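Local atomic coordinates of regulator of G-protein signaling 16 (Mus musculus, PDB entry 3C7L), a protein that switches off G-protein signalling by speeding GTP hydrolysis on G protein alpha subunits, including transducin in phototransduction, and driving them into the inactive GDP-bound form. Residues S21-L26 against K114-M119; V32-A37 against P125-S130; L48-A53 against D109-K114; K58-R61 against K65-S68. All coordinates share one frame; numbering follows the deposited sequence.

Interaction 1. Residues S21-L26 against K114-M119; sequences SFDLLL and KTRTLM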
loop_
_atom_site.group_PDB
_atom_site.type_symbol
_atom_site.label_atom_id
_atom_site.label_comp_id
_atom_site.label_asym_id
_atom_site.label_seq_id
_atom_site.Cartn_x
_atom_site.Cartn_y
_atom_site.Cartn_z
ATOM N N SER A 21 -14.431 8.077 1.875
ATOM C CA SER A 21 -13.761 6.806 2.135
ATOM C C SER A 21 -12.408 6.682 1.455
ATOM O O SER A 21 -12.287 6.914 0.255
ATOM C CB SER A 21 -14.648 5.651 1.666
ATOM O OG SER A 21 -13.930 4.430 1.675
ATOM N N PHE A 22 -11.395 6.292 2.218
ATOM C CA PHE A 22 -10.059 6.113 1.665
ATOM C C PHE A 22 -10.108 5.022 0.585
ATOM O O PHE A 22 -9.359 5.056 -0.396
ATOM C CB PHE A 22 -9.088 5.736 2.791
ATOM C CG PHE A 22 -7.640 5.724 2.377
ATOM C CD1 PHE A 22 -7.146 6.669 1.481
ATOM C CD2 PHE A 22 -6.765 4.780 2.900
ATOM C CE1 PHE A 22 -5.799 6.674 1.112
ATOM C CE2 PHE A 22 -5.415 4.776 2.537
ATOM C CZ PHE A 22 -4.932 5.723 1.642
ATOM N N ASP A 23 -11.013 4.064 0.758
ATOM C CA ASP A 23 -11.165 2.983 -0.207
ATOM C C ASP A 23 -11.677 3.494 -1.555
ATOM O O ASP A 23 -11.306 2.962 -2.605
ATOM C CB ASP A 23 -12.103 1.914 0.353
ATOM C CG ASP A 23 -11.523 1.224 1.571
ATOM O OD1 ASP A 23 -10.582 0.421 1.407
ATOM O OD2 ASP A 23 -11.989 1.498 2.695
ATOM N N LEU A 24 -12.523 4.520 -1.531
ATOM C CA LEU A 24 -13.041 5.080 -2.773
ATOM C C LEU A 24 -11.930 5.858 -3.479
ATOM O O LEU A 24 -11.828 5.837 -4.703
ATOM C CB LEU A 24 -14.243 5.993 -2.505
ATOM C CG LEU A 24 -15.531 5.297 -2.056
ATOM C CD1 LEU A 24 -16.673 6.312 -2.013
ATOM C CD2 LEU A 24 -15.863 4.166 -3.004
ATOM N N LEU A 25 -11.099 6.552 -2.707
ATOM C CA LEU A 25 -9.989 7.290 -3.295
ATOM C C LEU A 25 -9.050 6.311 -4.011
ATOM O O LEU A 25 -8.620 6.558 -5.139
ATOM C CB LEU A 25 -9.207 8.042 -2.213
ATOM C CG LEU A 25 -7.909 8.733 -2.655
ATOM C CD1 LEU A 25 -8.213 9.807 -3.685
ATOM C CD2 LEU A 25 -7.219 9.353 -1.448
ATOM N N LEU A 26 -8.753 5.199 -3.347
ATOM C CA LEU A 26 -7.854 4.172 -3.872
ATOM C C LEU A 26 -8.377 3.397 -5.083
ATOM O O LEU A 26 -7.630 2.643 -5.707
ATOM C CB LEU A 26 -7.496 3.194 -2.751
ATOM C CG LEU A 26 -6.772 3.864 -1.578
ATOM C CD1 LEU A 26 -6.683 2.920 -0.402
ATOM C CD2 LEU A 26 -5.383 4.311 -2.029
ATOM N N LYS A 114 -0.956 -1.990 8.404
ATOM C CA LYS A 114 -0.104 -1.012 9.072
ATOM C C LYS A 114 0.226 0.100 8.080
ATOM O O LYS A 114 0.201 1.284 8.422
ATOM C CB LYS A 114 1.203 -1.655 9.551
ATOM C CG LYS A 114 1.057 -2.730 10.608
ATOM C CD LYS A 114 0.491 -2.186 11.907
ATOM C CE LYS A 114 0.463 -3.263 12.985
ATOM N NZ LYS A 114 -0.091 -2.746 14.268
ATOM N N THR A 115 0.536 -0.290 6.844
ATOM C CA THR A 115 0.873 0.674 5.802
ATOM C C THR A 115 -0.344 1.524 5.455
ATOM O O THR A 115 -0.219 2.723 5.187
ATOM C CB THR A 115 1.406 -0.040 4.545
ATOM O OG1 THR A 115 2.573 -0.797 4.898
ATOM C CG2 THR A 115 1.785 0.975 3.469
ATOM N N ARG A 116 -1.523 0.911 5.477
ATOM C CA ARG A 116 -2.754 1.645 5.197
ATOM C C ARG A 116 -2.933 2.755 6.242
ATOM O O ARG A 116 -3.264 3.896 5.909
ATOM C CB ARG A 116 -3.964 0.713 5.258
ATOM C CG ARG A 116 -5.275 1.433 4.984
ATOM C CD ARG A 116 -6.499 0.618 5.378
ATOM N NE ARG A 116 -7.705 1.430 5.245
ATOM C CZ ARG A 116 -8.610 1.301 4.282
ATOM N NH1 ARG A 116 -8.481 0.373 3.339
ATOM N NH2 ARG A 116 -9.641 2.134 4.243
ATOM N N THR A 117 -2.713 2.410 7.510
ATOM C CA THR A 117 -2.859 3.377 8.590
ATOM C C THR A 117 -1.821 4.487 8.481
ATOM O O THR A 117 -2.088 5.636 8.833
ATOM C CB THR A 117 -2.748 2.688 9.962
ATOM O OG1 THR A 117 -3.816 1.746 10.100
ATOM C CG2 THR A 117 -2.842 3.709 11.091
ATOM N N LEU A 118 -0.638 4.138 7.984
ATOM C CA LEU A 118 0.433 5.112 7.804
ATOM C C LEU A 118 -0.106 6.220 6.888
ATOM O O LEU A 118 0.213 7.396 7.057
ATOM C CB LEU A 118 1.641 4.426 7.160
ATOM C CG LEU A 118 3.070 4.712 7.639
ATOM C CD1 LEU A 118 3.174 4.614 9.156
ATOM C CD2 LEU A 118 4.003 3.704 6.980
ATOM N N MET A 119 -0.933 5.837 5.921
ATOM C CA MET A 119 -1.521 6.805 4.995
ATOM C C MET A 119 -2.829 7.401 5.524
ATOM O O MET A 119 -2.962 8.617 5.672
ATOM C CB MET A 119 -1.798 6.149 3.629
ATOM C CG MET A 119 -0.561 5.673 2.872
ATOM S SD MET A 119 -0.942 4.941 1.244
ATOM C CE MET A 119 -1.332 3.272 1.701
#

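Interaction 2. Residues V32-A37 against P125-S130; sequences VAAFHA and PRFLKS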
loop_
_atom_site.group_PDB
_atom_site.type_symbol
_atom_site.label_atom_id
_atom_site.label_comp_id
_atom_site.label_asym_id
_atom_site.label_seq_id
_atom_site.Cartn_x
_atom_site.Cartn_y
_atom_site.Cartn_z
ATOM N N VAL A 32 -5.963 8.199 -7.272
ATOM C CA VAL A 32 -4.691 7.522 -7.040
ATOM C C VAL A 32 -3.523 8.309 -7.634
ATOM O O VAL A 32 -2.490 8.468 -6.988
ATOM C CB VAL A 32 -4.694 6.100 -7.636
ATOM C CG1 VAL A 32 -3.304 5.497 -7.561
ATOM C CG2 VAL A 32 -5.678 5.228 -6.878
ATOM N N ALA A 33 -3.686 8.807 -8.857
ATOM C CA ALA A 33 -2.617 9.567 -9.505
ATOM C C ALA A 33 -2.265 10.814 -8.705
ATOM O O ALA A 33 -1.091 11.122 -8.501
ATOM C CB ALA A 33 -3.026 9.956 -10.927
ATOM N N ALA A 34 -3.286 11.530 -8.247
ATOM C CA ALA A 34 -3.069 12.746 -7.470
ATOM C C ALA A 34 -2.415 12.435 -6.126
ATOM O O ALA A 34 -1.474 13.118 -5.705
ATOM C CB ALA A 34 -4.396 13.464 -7.249
ATOM N N PHE A 35 -2.915 11.401 -5.457
ATOM C CA PHE A 35 -2.377 11.023 -4.158
ATOM C C PHE A 35 -0.947 10.490 -4.287
ATOM O O PHE A 35 -0.115 10.746 -3.426
ATOM C CB PHE A 35 -3.286 9.982 -3.482
ATOM C CG PHE A 35 -2.924 9.696 -2.045
ATOM C CD1 PHE A 35 -2.661 10.737 -1.158
ATOM C CD2 PHE A 35 -2.866 8.386 -1.574
ATOM C CE1 PHE A 35 -2.342 10.477 0.185
ATOM C CE2 PHE A 35 -2.551 8.112 -0.237
ATOM C CZ PHE A 35 -2.289 9.158 0.644
ATOM N N HIS A 36 -0.661 9.760 -5.363
ATOM C CA HIS A 36 0.680 9.218 -5.563
ATOM C C HIS A 36 1.686 10.362 -5.677
ATOM O O HIS A 36 2.749 10.329 -5.061
ATOM C CB HIS A 36 0.727 8.335 -6.822
ATOM C CG HIS A 36 2.030 7.616 -7.010
ATOM N ND1 HIS A 36 3.090 8.159 -7.702
ATOM C CD2 HIS A 36 2.459 6.417 -6.551
ATOM C CE1 HIS A 36 4.117 7.328 -7.660
ATOM N NE2 HIS A 36 3.761 6.263 -6.967
ATOM N N ALA A 37 1.333 11.384 -6.451
ATOM C CA ALA A 37 2.210 12.535 -6.632
ATOM C C ALA A 37 2.418 13.272 -5.314
ATOM O O ALA A 37 3.529 13.719 -5.016
ATOM C CB ALA A 37 1.629 13.471 -7.672
ATOM N N PRO A 125 -5.301 12.559 5.118
ATOM C CA PRO A 125 -5.997 13.782 5.524
ATOM C C PRO A 125 -5.268 15.044 5.064
ATOM O O PRO A 125 -5.906 16.043 4.749
ATOM C CB PRO A 125 -6.042 13.664 7.043
ATOM C CG PRO A 125 -6.171 12.195 7.246
ATOM C CD PRO A 125 -5.146 11.652 6.269
ATOM N N ARG A 126 -3.939 15.013 5.027
ATOM C CA ARG A 126 -3.204 16.193 4.583
ATOM C C ARG A 126 -3.374 16.389 3.077
ATOM O O ARG A 126 -3.374 17.519 2.581
ATOM C CB ARG A 126 -1.715 16.097 4.966
ATOM C CG ARG A 126 -1.487 16.303 6.464
ATOM C CD ARG A 126 -0.021 16.379 6.871
ATOM N NE ARG A 126 0.686 15.108 6.737
ATOM C CZ ARG A 126 1.429 14.767 5.690
ATOM N NH1 ARG A 126 1.568 15.602 4.668
ATOM N NH2 ARG A 126 2.051 13.596 5.675
ATOM N N PHE A 127 -3.536 15.287 2.354
ATOM C CA PHE A 127 -3.740 15.346 0.907
ATOM C C PHE A 127 -5.053 16.059 0.625
ATOM O O PHE A 127 -5.149 16.868 -0.305
ATOM C CB PHE A 127 -3.818 13.933 0.303
ATOM C CG PHE A 127 -4.399 13.897 -1.097
ATOM C CD1 PHE A 127 -3.728 14.493 -2.162
ATOM C CD2 PHE A 127 -5.626 13.279 -1.340
ATOM C CE1 PHE A 127 -4.267 14.476 -3.451
ATOM C CE2 PHE A 127 -6.174 13.257 -2.629
ATOM C CZ PHE A 127 -5.492 13.856 -3.684
ATOM N N LEU A 128 -6.068 15.738 1.421
ATOM C CA LEU A 128 -7.387 16.336 1.244
ATOM C C LEU A 128 -7.392 17.828 1.534
ATOM O O LEU A 128 -8.243 18.559 1.031
ATOM C CB LEU A 128 -8.409 15.633 2.139
ATOM C CG LEU A 128 -8.623 14.145 1.844
ATOM C CD1 LEU A 128 -9.641 13.578 2.835
ATOM C CD2 LEU A 128 -9.106 13.958 0.406
ATOM N N LYS A 129 -6.439 18.281 2.339
ATOM C CA LYS A 129 -6.352 19.694 2.687
ATOM C C LYS A 129 -5.285 20.421 1.876
ATOM O O LYS A 129 -4.855 21.513 2.244
ATOM C CB LYS A 129 -6.070 19.839 4.187
ATOM C CG LYS A 129 -7.194 19.301 5.052
ATOM C CD LYS A 129 -6.785 19.167 6.508
ATOM C CE LYS A 129 -7.879 18.466 7.301
ATOM N NZ LYS A 129 -7.418 18.065 8.661
ATOM N N SER A 130 -4.867 19.817 0.767
ATOM C CA SER A 130 -3.847 20.412 -0.089
ATOM C C SER A 130 -4.466 20.869 -1.406
ATOM O O SER A 130 -5.587 20.488 -1.739
ATOM C CB SER A 130 -2.760 19.390 -0.396
ATOM O OG SER A 130 -3.247 18.428 -1.310
#

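Interaction 3. Residues L48-A53 against D109-K114; sequences LEFWLA and DVAQGK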
loop_
_atom_site.group_PDB
_atom_site.type_symbol
_atom_site.label_atom_id
_atom_site.label_comp_id
_atom_site.label_asym_id
_atom_site.label_seq_id
_atom_site.Cartn_x
_atom_site.Cartn_y
_atom_site.Cartn_z
ATOM N N LEU A 48 1.718 3.557 -0.868
ATOM C CA LEU A 48 0.618 3.370 -1.804
ATOM C C LEU A 48 0.925 2.275 -2.826
ATOM O O LEU A 48 0.052 1.487 -3.176
ATOM C CB LEU A 48 0.321 4.689 -2.531
ATOM C CG LEU A 48 -0.731 4.640 -3.644
ATOM C CD1 LEU A 48 -2.063 4.150 -3.088
ATOM C CD2 LEU A 48 -0.880 6.021 -4.253
ATOM N N GLU A 49 2.165 2.227 -3.307
ATOM C CA GLU A 49 2.555 1.218 -4.288
ATOM C C GLU A 49 2.445 -0.175 -3.686
ATOM O O GLU A 49 2.005 -1.118 -4.343
ATOM C CB GLU A 49 3.986 1.491 -4.775
ATOM C CG GLU A 49 4.078 2.801 -5.548
ATOM C CD GLU A 49 5.490 3.200 -5.930
ATOM O OE1 GLU A 49 6.462 2.567 -5.457
ATOM O OE2 GLU A 49 5.617 4.169 -6.705
ATOM N N PHE A 50 2.835 -0.296 -2.422
ATOM C CA PHE A 50 2.768 -1.569 -1.720
ATOM C C PHE A 50 1.316 -2.005 -1.536
ATOM O O PHE A 50 0.980 -3.165 -1.773
ATOM C CB PHE A 50 3.454 -1.451 -0.355
ATOM C CG PHE A 50 3.222 -2.631 0.546
ATOM C CD1 PHE A 50 3.582 -3.913 0.145
ATOM C CD2 PHE A 50 2.642 -2.461 1.797
ATOM C CE1 PHE A 50 3.365 -5.009 0.978
ATOM C CE2 PHE A 50 2.422 -3.541 2.632
ATOM C CZ PHE A 50 2.784 -4.821 2.224
ATOM N N TRP A 51 0.461 -1.075 -1.115
ATOM C CA TRP A 51 -0.950 -1.387 -0.901
ATOM C C TRP A 51 -1.564 -1.914 -2.195
ATOM O O TRP A 51 -2.213 -2.955 -2.202
ATOM C CB TRP A 51 -1.709 -0.139 -0.432
ATOM C CG TRP A 51 -3.113 -0.415 0.048
ATOM C CD1 TRP A 51 -3.502 -0.705 1.321
ATOM C CD2 TRP A 51 -4.305 -0.443 -0.750
ATOM N NE1 TRP A 51 -4.862 -0.912 1.371
ATOM C CE2 TRP A 51 -5.377 -0.759 0.111
ATOM C CE3 TRP A 51 -4.568 -0.236 -2.114
ATOM C CZ2 TRP A 51 -6.698 -0.869 -0.343
ATOM C CZ3 TRP A 51 -5.883 -0.344 -2.566
ATOM C CH2 TRP A 51 -6.928 -0.658 -1.681
ATOM N N LEU A 52 -1.351 -1.200 -3.292
ATOM C CA LEU A 52 -1.885 -1.613 -4.589
ATOM C C LEU A 52 -1.319 -2.966 -5.035
ATOM O O LEU A 52 -2.015 -3.754 -5.677
ATOM C CB LEU A 52 -1.572 -0.559 -5.652
ATOM C CG LEU A 52 -2.213 0.823 -5.500
ATOM C CD1 LEU A 52 -1.512 1.792 -6.426
ATOM C CD2 LEU A 52 -3.697 0.761 -5.823
ATOM N N ALA A 53 -0.062 -3.233 -4.699
ATOM C CA ALA A 53 0.567 -4.498 -5.075
ATOM C C ALA A 53 -0.081 -5.653 -4.324
ATOM O O ALA A 53 -0.193 -6.760 -4.854
ATOM C CB ALA A 53 2.062 -4.451 -4.781
ATOM N N ASP A 109 -1.425 -9.334 5.021
ATOM C CA ASP A 109 -2.491 -8.618 5.729
ATOM C C ASP A 109 -2.059 -7.623 6.806
ATOM O O ASP A 109 -2.472 -6.460 6.784
ATOM C CB ASP A 109 -3.478 -9.615 6.338
ATOM C CG ASP A 109 -4.476 -10.134 5.327
ATOM O OD1 ASP A 109 -4.146 -10.172 4.120
ATOM O OD2 ASP A 109 -5.589 -10.520 5.743
ATOM N N VAL A 110 -1.235 -8.061 7.749
ATOM C CA VAL A 110 -0.815 -7.160 8.811
ATOM C C VAL A 110 0.017 -6.003 8.260
ATOM O O VAL A 110 -0.192 -4.852 8.641
ATOM C CB VAL A 110 -0.029 -7.915 9.903
ATOM C CG1 VAL A 110 0.338 -6.971 11.029
ATOM C CG2 VAL A 110 -0.882 -9.053 10.450
ATOM N N ALA A 111 0.943 -6.306 7.355
ATOM C CA ALA A 111 1.784 -5.273 6.752
ATOM C C ALA A 111 0.940 -4.263 5.978
ATOM O O ALA A 111 1.148 -3.059 6.101
ATOM C CB ALA A 111 2.814 -5.904 5.821
ATOM N N GLN A 112 -0.009 -4.756 5.184
ATOM C CA GLN A 112 -0.865 -3.877 4.390
ATOM C C GLN A 112 -1.698 -2.968 5.289
ATOM O O GLN A 112 -1.875 -1.783 4.997
ATOM C CB GLN A 112 -1.774 -4.708 3.467
ATOM C CG GLN A 112 -2.803 -3.879 2.690
ATOM C CD GLN A 112 -3.550 -4.688 1.637
ATOM O OE1 GLN A 112 -3.700 -5.903 1.760
ATOM N NE2 GLN A 112 -4.036 -4.008 0.600
ATOM N N GLY A 113 -2.200 -3.527 6.390
ATOM C CA GLY A 113 -2.997 -2.752 7.326
ATOM C C GLY A 113 -2.194 -1.674 8.033
ATOM O O GLY A 113 -2.691 -0.564 8.257
ATOM N N LYS A 114 -0.956 -1.990 8.404
ATOM C CA LYS A 114 -0.104 -1.012 9.072
ATOM C C LYS A 114 0.226 0.100 8.080
ATOM O O LYS A 114 0.201 1.284 8.422
ATOM C CB LYS A 114 1.203 -1.655 9.551
ATOM C CG LYS A 114 1.057 -2.730 10.608
ATOM C CD LYS A 114 0.491 -2.186 11.907
ATOM C CE LYS A 114 0.463 -3.263 12.985
ATOM N NZ LYS A 114 -0.091 -2.746 14.268
#

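Interaction 4. Residues K58-R61 against K65-S68; sequences KKIR and KLAS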
loop_
_atom_site.group_PDB
_atom_site.type_symbol
_atom_site.label_atom_id
_atom_site.label_comp_id
_atom_site.label_asym_id
_atom_site.label_seq_id
_atom_site.Cartn_x
_atom_site.Cartn_y
_atom_site.Cartn_z
ATOM N N LYS A 58 -3.752 -10.713 -4.262
ATOM C CA LYS A 58 -4.842 -11.566 -3.814
ATOM C C LYS A 58 -5.770 -12.075 -4.914
ATOM O O LYS A 58 -6.629 -12.920 -4.665
ATOM C CB LYS A 58 -5.645 -10.863 -2.725
ATOM C CG LYS A 58 -4.916 -10.835 -1.392
ATOM C CD LYS A 58 -5.855 -10.489 -0.254
ATOM C CE LYS A 58 -5.151 -10.572 1.092
ATOM N NZ LYS A 58 -6.061 -10.211 2.219
ATOM N N LYS A 59 -5.588 -11.570 -6.128
ATOM C CA LYS A 59 -6.394 -12.003 -7.261
ATOM C C LYS A 59 -5.755 -13.207 -7.961
ATOM O O LYS A 59 -6.388 -13.860 -8.789
ATOM C CB LYS A 59 -6.558 -10.857 -8.259
ATOM C CG LYS A 59 -7.194 -11.282 -9.570
ATOM C CD LYS A 59 -7.286 -10.133 -10.551
ATOM C CE LYS A 59 -7.767 -10.627 -11.899
ATOM N NZ LYS A 59 -6.798 -11.599 -12.475
ATOM N N ILE A 60 -4.499 -13.494 -7.624
ATOM C CA ILE A 60 -3.767 -14.611 -8.226
ATOM C C ILE A 60 -4.254 -15.959 -7.693
ATOM O O ILE A 60 -4.373 -16.148 -6.483
ATOM C CB ILE A 60 -2.250 -14.486 -7.953
ATOM C CG1 ILE A 60 -1.729 -13.160 -8.515
ATOM C CG2 ILE A 60 -1.500 -15.653 -8.585
ATOM C CD1 ILE A 60 -0.253 -12.922 -8.255
ATOM N N ARG A 61 -4.530 -16.899 -8.597
ATOM C CA ARG A 61 -5.018 -18.224 -8.193
ATOM C C ARG A 61 -3.931 -19.289 -8.229
ATOM O O ARG A 61 -3.803 -20.098 -7.307
ATOM C CB ARG A 61 -6.181 -18.650 -9.093
ATOM C CG ARG A 61 -7.448 -17.837 -8.886
ATOM C CD ARG A 61 -8.445 -18.085 -10.004
ATOM N NE ARG A 61 -9.667 -17.304 -9.836
ATOM C CZ ARG A 61 -10.612 -17.194 -10.763
ATOM N NH1 ARG A 61 -10.476 -17.815 -11.928
ATOM N NH2 ARG A 61 -11.696 -16.462 -10.528
ATOM N N LYS A 65 2.427 -18.741 -9.413
ATOM C CA LYS A 65 2.443 -17.288 -9.544
ATOM C C LYS A 65 2.350 -16.633 -8.170
ATOM O O LYS A 65 2.993 -15.617 -7.923
ATOM C CB LYS A 65 1.294 -16.799 -10.427
ATOM C CG LYS A 65 1.372 -15.308 -10.728
ATOM C CD LYS A 65 0.220 -14.842 -11.607
ATOM C CE LYS A 65 0.292 -13.340 -11.865
ATOM N NZ LYS A 65 -0.840 -12.870 -12.714
ATOM N N LEU A 66 1.546 -17.209 -7.281
ATOM C CA LEU A 66 1.409 -16.674 -5.929
ATOM C C LEU A 66 2.779 -16.675 -5.256
ATOM O O LEU A 66 3.183 -15.687 -4.643
ATOM C CB LEU A 66 0.440 -17.526 -5.101
ATOM C CG LEU A 66 -1.062 -17.295 -5.286
ATOM C CD1 LEU A 66 -1.844 -18.437 -4.643
ATOM C CD2 LEU A 66 -1.452 -15.953 -4.676
ATOM N N ALA A 67 3.488 -17.794 -5.380
ATOM C CA ALA A 67 4.817 -17.937 -4.791
ATOM C C ALA A 67 5.771 -16.879 -5.329
ATOM O O ALA A 67 6.442 -16.185 -4.563
ATOM C CB ALA A 67 5.372 -19.329 -5.085
ATOM N N SER A 68 5.821 -16.763 -6.653
ATOM C CA SER A 68 6.691 -15.803 -7.319
ATOM C C SER A 68 6.374 -14.353 -6.946
ATOM O O SER A 68 7.262 -13.601 -6.548
ATOM C CB SER A 68 6.591 -15.978 -8.839
ATOM O OG SER A 68 7.351 -14.994 -9.517
#

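Interaction 1. Residues S21-L26 against K114-M119
Phe22 and Asp23, on the short helix 22-25 of the all-helical RGS domain, meet Met119 and Arg116, which lie one turn apart on the long helix 109-128. The tight part is apolar. Phe22 CZ rests on Met119 CB at 3.7 Å; the two side chains cross at about a right angle, and the Met119 sulfur lies at the rim of the ring: SD is 5.5 Å from the centroid of the Phe22 ring and 90° off its normal, an edge-on Met-aromatic contact. The centre of one face of the same ring is covered by Leu26 CD1, and Tyr124 meets the ring from further along helix 109-128, so Phe22 is buried.

The solvent side is polar: Asp23 is exposed, yet firmly held. With CG anti to the backbone N (chi1 180°) and the chain extended as far as NE, Arg116 slides past Phe22 and carries its guanidinium to the carboxylate. Phe22 CD2 sits over one guanidinium face, the two planes being nearly perpendicular. NE forms a salt bridge with Glu120, so two acidic residues share this one cation. The grip on Asp23 is end-on and bidentate: Arg116 NH2 meets Asp23 OD2 at 2.9 Å from well above the carboxylate plane, whereas Arg116 NH1 reaches the syn side of Asp23 OD1, also at 2.9 Å, along a nearly straight N-H...O line of 170°.

Interaction 2. Residues V32-A37 against P125-S130
The backbones of helix 29-40 and the last turn of helix 109-128 come closest at Phe35 and Phe127, whose CA atoms are 6.8 Å apart, near enough for one ring to reach the opposite main chain. That ring belongs to Phe127. A chi1 of 164° swings it away from the Phe127 backbone N and across the gap, where it lies beneath Phe35 CA, which stands 4.2 Å from the Phe127 ring centroid and 19° off the ring normal, a CH-pi contact over the face. On this same face Phe35 CD1 approaches Phe127 CG at 3.6 Å. The two rings are inclined at 57° with centroids 5.3 Å apart, an oblique aromatic pair. At the far end of the ring, Phe127 CZ touches Ala34 CB at 3.8 Å.

Where helix 109-128 ends, Phe127 O accepts from both Ser130 N and Ser130 OG, the hydroxyl lying 2.7 Å from that oxygen; both donors come from the same face of the carbonyl plane. Ser130 is itself the N-cap of helix 131-134, whose Ala132 also packs on Phe127. Replacing Phe127 by an alanine would probably open a gap beneath Phe35 and leave Ala34 CB without its aromatic partner. No hydrogen bond joins the two segments, so their cohesion probably rests mainly on buried apolar surface and the CH-pi contact.

Interaction 3. Residues L48-A53 against D109-K114
Trp51 offers one face of its indole to the side chain of Gln112, whose NE2 stands 3.3 Å above the ring plane, offset toward the rim on the pyrrole side. Gln112 reaches there because its chain is anti at both chi1 (174°) and chi2, which also places Gln112 CG 3.5 Å from Trp51 CD1. The amide plane is inclined by 69° to the indole, so the amide is not laid flat on the ring. Trp51 NE1 and Gln112 NE2 are 3.3 Å apart, but both are donors and form no hydrogen bond; NE2 instead donates to Glu55, one turn further along helix 45-57.

Phe50 packs differently, with its edge. Phe50 CZ meets Ala111 CB at 3.8 Å, while Phe50 CE2 points at the peptide between Ala111 and Gln112, 3.7 Å from Ala111 O. Ile73 and Ile78 of helix 63-78 also touch the Phe50 ring.

These contacts pair helices 45-57 and 109-128 within the helical RGS domain. Their local axes approach to 9.8 Å at 140°, a roughly antiparallel crossing. The chemistry is divided in two: apolar contact between Phe50 and Ala111, and beside it an amide nitrogen standing over the pyrrole part of the indole, with NE2 bonded to the Glu55 carboxylate.

Interaction 4. Residues K58-R61 against K65-S68
Ile60 packs on Lys65 and Leu66 where the chain of the RGS domain turns from helix 45-57 into helix 63-78, closing the loop between two consecutive helices. The nearest CA pair, Ile60 and Leu66, is 6.0 Å apart; the contact lies at the surface, its centre about 17 Å from the centre of the chain.

Most of the contact is apolar. Ile60 crosses Lys65 at about a right angle and lies against its methylene chain rather than its amine: Ile60 CG2 meets Lys65 CB at 3.5 Å, and Ile60 CD1 reaches Lys65 CE at 3.7 Å. Lys65 can offer this length of hydrocarbon because it is fully extended: chi1 -173° starts a chain whose later torsions are all near 180°. Leu66 also packs on Ile60, its CD2 touching Ile60 CB at 3.7 Å. A serine in place of Ile60 would probably leave the Lys65 methylenes and Leu66 CD2 without the apolar cover that the isoleucine gives them.

No salt bridge crosses the contact. Lys59 NZ and Lys65 NZ, like charges, stay 6.1 Å apart, and Lys58 turns to another part of the fold, where its NZ forms a salt bridge with Asp109 of helix 109-128.

The remaining contacts set methyl groups against main-chain carbonyls, and no hydrogen bond crosses between the segments. Leu66 straddles two successive peptides: Leu66 CD1 lies 3.7 Å from Arg61 O, while Leu66 CD2 comes to 3.4 Å from Ile60 O.

Interactions 1, 2 and 3 all use helix 109-128, which meets helix 45-57 near its start (interaction 3), helix 22-25 further on (interaction 1) and helix 29-40 at its end (interaction 2). Centres of interactions 1 and 3 are about 9 Å apart, those of 1 and 2 about 11 Å; Leu26-Leu48 and Phe22-Phe35 contacts merge them into one core. In sequence, the segments of interactions 1 and 2 alternate, while interaction 3 falls within the span of both. Interaction 4, a local loop-to-helix contact, lies about 30 Å from interaction 2, centre to centre, yet Lys58 ties it to Asp109 of interaction 3. One long helix thus brings early and late parts of the RGS domain together.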